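Local coordinates for NAD-dependent epimerase/dehydratase domain-containing protein (Ruegeria pomeroyi DSS-3, PDB 3IUS) that is of unknown function but probably binds an NAD-type dinucleotide on a Rossmann fold related to that of short-chain dehydrogenases/reductases, at residues A[97-103]-A[145-151]; A[115-119]-A[256-260]. Numbering follows the deposited sequence.

Contact 1 of 2, residues A[97-103]-A[145-151]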
loop_
_atom_site.group_PDB
_atom_site.type_symbol
_atom_site.label_atom_id
_atom_site.label_comp_id
_atom_site.label_asym_id
_atom_site.label_seq_id
_atom_site.Cartn_x
_atom_site.Cartn_y
_atom_site.Cartn_z
ATOM N N TRP A 97 -13.146 12.022 6.649
ATOM C CA TRP A 97 -11.826 11.477 6.419
ATOM C C TRP A 97 -11.715 10.970 4.993
ATOM O O TRP A 97 -12.634 10.335 4.482
ATOM C CB TRP A 97 -11.601 10.340 7.409
ATOM C CG TRP A 97 -10.279 9.639 7.333
ATOM C CD1 TRP A 97 -9.160 9.911 8.069
ATOM C CD2 TRP A 97 -9.954 8.509 6.514
ATOM N NE1 TRP A 97 -8.154 9.027 7.745
ATOM C CE2 TRP A 97 -8.616 8.162 6.789
ATOM C CE3 TRP A 97 -10.661 7.766 5.567
ATOM C CZ2 TRP A 97 -7.973 7.093 6.156
ATOM C CZ3 TRP A 97 -10.019 6.710 4.934
ATOM C CH2 TRP A 97 -8.691 6.385 5.236
ATOM N N VAL A 98 -10.600 11.295 4.350
ATOM C CA VAL A 98 -10.276 10.754 3.038
ATOM C C VAL A 98 -8.857 10.210 3.069
ATOM O O VAL A 98 -7.935 10.886 3.517
ATOM C CB VAL A 98 -10.384 11.829 1.941
ATOM C CG1 VAL A 98 -9.843 11.293 0.620
ATOM C CG2 VAL A 98 -11.831 12.320 1.804
ATOM N N GLY A 99 -8.670 8.982 2.600
ATOM C CA GLY A 99 -7.342 8.412 2.572
ATOM C C GLY A 99 -6.911 8.071 1.158
ATOM O O GLY A 99 -7.607 7.337 0.459
ATOM N N TYR A 100 -5.782 8.627 0.730
ATOM C CA TYR A 100 -5.193 8.248 -0.546
ATOM C C TYR A 100 -4.023 7.317 -0.304
ATOM O O TYR A 100 -3.079 7.671 0.400
ATOM C CB TYR A 100 -4.728 9.469 -1.348
ATOM C CG TYR A 100 -4.024 9.075 -2.629
ATOM C CD1 TYR A 100 -4.730 8.506 -3.683
ATOM C CD2 TYR A 100 -2.653 9.249 -2.778
ATOM C CE1 TYR A 100 -4.097 8.123 -4.849
ATOM C CE2 TYR A 100 -2.012 8.873 -3.941
ATOM C CZ TYR A 100 -2.739 8.315 -4.976
ATOM O OH TYR A 100 -2.107 7.933 -6.134
ATOM N N LEU A 101 -4.083 6.120 -0.881
ATOM C CA LEU A 101 -2.964 5.201 -0.782
ATOM C C LEU A 101 -1.927 5.517 -1.858
ATOM O O LEU A 101 -2.204 5.427 -3.060
ATOM C CB LEU A 101 -3.429 3.747 -0.869
ATOM C CG LEU A 101 -4.430 3.299 0.207
ATOM C CD1 LEU A 101 -4.739 1.809 0.073
ATOM C CD2 LEU A 101 -3.924 3.622 1.611
ATOM N N SER A 102 -0.739 5.907 -1.407
ATOM C CA SER A 102 0.370 6.246 -2.283
ATOM C C SER A 102 1.444 5.185 -2.099
ATOM O O SER A 102 1.164 4.102 -1.590
ATOM C CB SER A 102 0.915 7.640 -1.938
ATOM O OG SER A 102 1.843 8.095 -2.915
ATOM N N THR A 103 2.672 5.489 -2.503
ATOM C CA THR A 103 3.780 4.555 -2.318
ATOM C C THR A 103 5.052 5.298 -1.932
ATOM O O THR A 103 5.100 6.530 -1.973
ATOM C CB THR A 103 4.073 3.730 -3.592
ATOM O OG1 THR A 103 4.675 4.580 -4.576
ATOM C CG2 THR A 103 2.799 3.106 -4.158
ATOM N N PRO A 145 -10.585 16.497 3.963
ATOM C CA PRO A 145 -9.866 15.917 5.107
ATOM C C PRO A 145 -8.909 14.842 4.615
ATOM O O PRO A 145 -9.063 13.678 4.979
ATOM C CB PRO A 145 -10.976 15.258 5.936
ATOM C CG PRO A 145 -12.276 15.601 5.255
ATOM C CD PRO A 145 -11.956 15.973 3.852
ATOM N N LEU A 146 -7.941 15.241 3.796
ATOM C CA LEU A 146 -7.072 14.302 3.091
ATOM C C LEU A 146 -5.932 13.772 3.949
ATOM O O LEU A 146 -5.318 14.508 4.717
ATOM C CB LEU A 146 -6.489 14.964 1.839
ATOM C CG LEU A 146 -5.486 14.098 1.078
ATOM C CD1 LEU A 146 -6.200 12.933 0.385
ATOM C CD2 LEU A 146 -4.693 14.932 0.092
ATOM N N HIS A 147 -5.637 12.485 3.786
ATOM C CA HIS A 147 -4.517 11.855 4.452
ATOM C C HIS A 147 -3.865 11.018 3.387
ATOM O O HIS A 147 -4.556 10.322 2.653
ATOM C CB HIS A 147 -4.995 10.971 5.608
ATOM C CG HIS A 147 -5.828 11.708 6.613
ATOM N ND1 HIS A 147 -7.127 12.093 6.359
ATOM C CD2 HIS A 147 -5.543 12.144 7.862
ATOM C CE1 HIS A 147 -7.606 12.735 7.410
ATOM N NE2 HIS A 147 -6.667 12.778 8.337
ATOM N N VAL A 148 -2.547 11.135 3.275
ATOM C CA VAL A 148 -1.793 10.371 2.292
ATOM C C VAL A 148 -0.980 9.304 2.999
ATOM O O VAL A 148 -0.270 9.586 3.967
ATOM C CB VAL A 148 -0.850 11.275 1.478
ATOM C CG1 VAL A 148 0.109 10.428 0.635
ATOM C CG2 VAL A 148 -1.654 12.236 0.600
ATOM N N PHE A 149 -1.066 8.078 2.493
ATOM C CA PHE A 149 -0.354 6.958 3.081
ATOM C C PHE A 149 0.592 6.392 2.053
ATOM O O PHE A 149 0.159 5.810 1.065
ATOM C CB PHE A 149 -1.343 5.883 3.550
ATOM C CG PHE A 149 -2.327 6.375 4.570
ATOM C CD1 PHE A 149 -2.032 6.305 5.922
ATOM C CD2 PHE A 149 -3.539 6.923 4.175
ATOM C CE1 PHE A 149 -2.929 6.773 6.865
ATOM C CE2 PHE A 149 -4.443 7.386 5.113
ATOM C CZ PHE A 149 -4.135 7.307 6.458
ATOM N N ARG A 150 1.887 6.590 2.277
ATOM C CA ARG A 150 2.901 6.083 1.372
ATOM C C ARG A 150 3.268 4.667 1.784
ATOM O O ARG A 150 4.002 4.444 2.748
ATOM C CB ARG A 150 4.112 7.025 1.329
ATOM C CG ARG A 150 3.695 8.465 0.980
ATOM C CD ARG A 150 4.862 9.451 0.914
ATOM N NE ARG A 150 4.410 10.744 0.395
ATOM C CZ ARG A 150 5.025 11.905 0.613
ATOM N NH1 ARG A 150 6.126 11.946 1.355
ATOM N NH2 ARG A 150 4.532 13.026 0.094
ATOM N N LEU A 151 2.724 3.713 1.039
ATOM C CA LEU A 151 2.831 2.301 1.380
ATOM C C LEU A 151 4.126 1.709 0.856
ATOM O O LEU A 151 4.539 1.991 -0.265
ATOM C CB LEU A 151 1.637 1.527 0.812
ATOM C CG LEU A 151 0.231 1.991 1.189
ATOM C CD1 LEU A 151 -0.830 1.122 0.510
ATOM C CD2 LEU A 151 0.044 1.981 2.697
#

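Contact 2 of 2, residues A[115-119]-A[256-260]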
loop_
_atom_site.group_PDB
_atom_site.type_symbol
_atom_site.label_atom_id
_atom_site.label_comp_id
_atom_site.label_asym_id
_atom_site.label_seq_id
_atom_site.Cartn_x
_atom_site.Cartn_y
_atom_site.Cartn_z
ATOM N N VAL A 115 14.885 8.591 4.855
ATOM C CA VAL A 115 13.963 9.631 4.436
ATOM C C VAL A 115 12.751 9.612 5.351
ATOM O O VAL A 115 12.431 8.592 5.956
ATOM C CB VAL A 115 13.514 9.421 2.966
ATOM C CG1 VAL A 115 14.730 9.374 2.044
ATOM C CG2 VAL A 115 12.695 8.132 2.818
ATOM N N ASP A 116 12.093 10.755 5.495
ATOM C CA ASP A 116 10.850 10.796 6.240
ATOM C C ASP A 116 9.810 11.571 5.444
ATOM O O ASP A 116 10.030 11.901 4.279
ATOM C CB ASP A 116 11.039 11.357 7.662
ATOM C CG ASP A 116 11.563 12.790 7.681
ATOM O OD1 ASP A 116 11.239 13.571 6.766
ATOM O OD2 ASP A 116 12.296 13.136 8.637
ATOM N N GLU A 117 8.681 11.856 6.073
ATOM C CA GLU A 117 7.582 12.502 5.381
ATOM C C GLU A 117 7.904 13.944 4.970
ATOM O O GLU A 117 7.154 14.541 4.204
ATOM C CB GLU A 117 6.303 12.449 6.224
ATOM C CG GLU A 117 5.745 11.040 6.451
ATOM C CD GLU A 117 6.357 10.327 7.645
ATOM O OE1 GLU A 117 7.444 10.737 8.112
ATOM O OE2 GLU A 117 5.745 9.345 8.120
ATOM N N THR A 118 9.020 14.490 5.457
ATOM C CA THR A 118 9.426 15.853 5.084
ATOM C C THR A 118 10.456 15.877 3.962
ATOM O O THR A 118 10.833 16.936 3.469
ATOM C CB THR A 118 10.003 16.644 6.284
ATOM O OG1 THR A 118 11.297 16.127 6.633
ATOM C CG2 THR A 118 9.073 16.563 7.481
ATOM N N THR A 119 10.931 14.703 3.569
ATOM C CA THR A 119 11.926 14.613 2.517
ATOM C C THR A 119 11.361 15.015 1.153
ATOM O O THR A 119 10.269 14.593 0.783
ATOM C CB THR A 119 12.483 13.187 2.456
ATOM O OG1 THR A 119 13.067 12.873 3.725
ATOM C CG2 THR A 119 13.539 13.061 1.367
ATOM N N ARG A 256 11.571 6.141 7.296
ATOM C CA ARG A 256 11.175 6.278 8.696
ATOM C C ARG A 256 9.666 6.093 8.843
ATOM O O ARG A 256 8.893 6.545 7.999
ATOM C CB ARG A 256 11.555 7.666 9.245
ATOM C CG ARG A 256 13.044 7.993 9.289
ATOM C CD ARG A 256 13.805 7.154 10.319
ATOM N NE ARG A 256 15.205 7.576 10.415
ATOM C CZ ARG A 256 16.184 6.839 10.939
ATOM N NH1 ARG A 256 15.925 5.639 11.428
ATOM N NH2 ARG A 256 17.424 7.313 10.983
ATOM N N ASN A 257 9.257 5.437 9.921
ATOM C CA ASN A 257 7.846 5.184 10.201
ATOM C C ASN A 257 7.438 5.730 11.568
ATOM O O ASN A 257 6.547 5.187 12.217
ATOM C CB ASN A 257 7.551 3.678 10.135
ATOM C CG ASN A 257 8.332 2.885 11.169
ATOM O OD1 ASN A 257 8.967 3.459 12.054
ATOM N ND2 ASN A 257 8.308 1.552 11.047
ATOM N N ASP A 258 8.090 6.809 11.993
ATOM C CA ASP A 258 7.863 7.385 13.321
ATOM C C ASP A 258 6.478 8.005 13.476
ATOM O O ASP A 258 5.839 7.874 14.525
ATOM C CB ASP A 258 8.937 8.443 13.635
ATOM C CG ASP A 258 10.352 7.910 13.470
ATOM O OD1 ASP A 258 10.638 6.812 13.979
ATOM O OD2 ASP A 258 11.178 8.594 12.839
ATOM N N ARG A 259 6.018 8.670 12.424
ATOM C CA ARG A 259 4.758 9.399 12.459
ATOM C C ARG A 259 3.561 8.511 12.820
ATOM O O ARG A 259 2.721 8.886 13.636
ATOM C CB ARG A 259 4.529 10.095 11.119
ATOM C CG ARG A 259 3.799 11.418 11.235
ATOM C CD ARG A 259 4.239 12.393 10.157
ATOM N NE ARG A 259 5.693 12.479 10.066
ATOM C CZ ARG A 259 6.358 13.553 9.655
ATOM N NH1 ARG A 259 7.684 13.530 9.603
ATOM N NH2 ARG A 259 5.702 14.654 9.309
ATOM N N ILE A 260 3.479 7.330 12.210
ATOM C CA ILE A 260 2.341 6.455 12.483
ATOM C C ILE A 260 2.371 5.973 13.932
ATOM O O ILE A 260 1.328 5.713 14.530
ATOM C CB ILE A 260 2.273 5.243 11.523
ATOM C CG1 ILE A 260 3.567 4.441 11.597
ATOM C CG2 ILE A 260 1.952 5.704 10.090
ATOM C CD1 ILE A 260 3.561 3.151 10.772
HETATM O O HOH W 1 5.156 7.046 9.701
HETATM O O HOH W 2 8.260 9.300 10.353
#

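Contact 1 of 2, residues A[97-103]-A[145-151]
Two neighbouring parallel strands, 97-103 and 146-151, pair here in the buried central sheet of a Rossmann-type fold. Helix 126-140 lies in the link between them and packs on the sheet face carrying Tyr-100 and Val-148, so the unit is a beta-alpha-beta crossover. The backbone ladder has the slanted bonding of parallel strands: Tyr-100 N donates to His-147 O (2.8 Å), Phe-149 N to Tyr-100 O (2.9 Å), Ser-102 N to Phe-149 O (2.6 Å) and Leu-151 N to Ser-102 O (3.1 Å). On the face toward helix 126-140, beta-branched Val-98 and Val-148 suit the extended backbone, and Val-98 CG1 meets Leu-146 CD1 at 4.0 Å. Farther along, Ser-102 and Arg-150 send their polar ends to Glu-135 of that helix, which pairs the arginine's buried charge. On the opposite face helix 185-197 packs on Trp-97, His-147 and Phe-149. Gly-99 fits beside Trp-97 and Phe-149, because a CB would clash with Trp-97 CH2 and sit tightly against Phe-149 CE2; the space it leaves lets Trp-97 CZ2 approach Phe-149 CE2 to 3.7 Å. Trp-97 NE1 bonds to Ser-195 and His-147 NE2 to Asp-200, so these ring nitrogens have partners inside the core. The five-membered ring of Trp-97 also forms an offset stack on the imidazole of His-147, centroids 4.2 Å apart, while Val-98 O accepts from both His-147 N (2.8 Å) and His-147 ND1 (3.2 Å).

Contact 2 of 2, residues A[115-119]-A[256-260]
Two ordered waters bridge one carboxylate to the first turn of a helix: water 1 donates to Glu-117 OE2 (2.9 Å) and accepts from Ile-260 N (3.0 Å), while water 2 donates to Glu-117 OE1 (2.8 Å) and accepts from Arg-259 N (3.1 Å). Backbone NH groups at the start of helix 258-262 have no preceding turn to bond to, and an acidic side chain suits this end of the helix dipole. Glu-117 OE1 also forms a salt bridge with Arg-259 NE at 3.1 Å, and Glu-117 CB lies over one face of the guanidinium. The glutamate is presented by a type I turn from Asp-116 to Thr-119, in which Asp-116 OD1 accepts from Thr-118 N (2.7 Å) in an Asx turn and from Thr-118 OG1 (2.6 Å). At the turn's entrance, Arg-256 N donates to Val-115 O (2.9 Å), which closes the short parallel ladder of strands 114-115 and 254-255; the Arg-256 side chain leads away to a cation-pi contact with Trp-114. Glu-117 OE2 accepts from Asn-206 N as well, so this partly exposed joint relies on directional polar links and solvent, with one carboxylate tying the turn to both the helix start and strand 204-207.

Overall arrangement
Contact 1 belongs to the core and contact 2 to the surface; their centres lie 14 Å apart, and their segments alternate along the chain. Contact 1 joins strands of the large parallel sheet by a continuous backbone ladder between largely apolar layers, with one buried arginine-glutamate pair, whereas contact 2 has a single direct hydrogen bond between its segments and otherwise relies on charge and water. They share no element, yet they adjoin: Arg-150 NH1 packs 4.0 Å from Glu-117 O. Strand 204-207, paired with strand 146-155, connects them further, since Tyr-205 meets Phe-149 of contact 1 and touches Arg-259 and Ile-260 of contact 2.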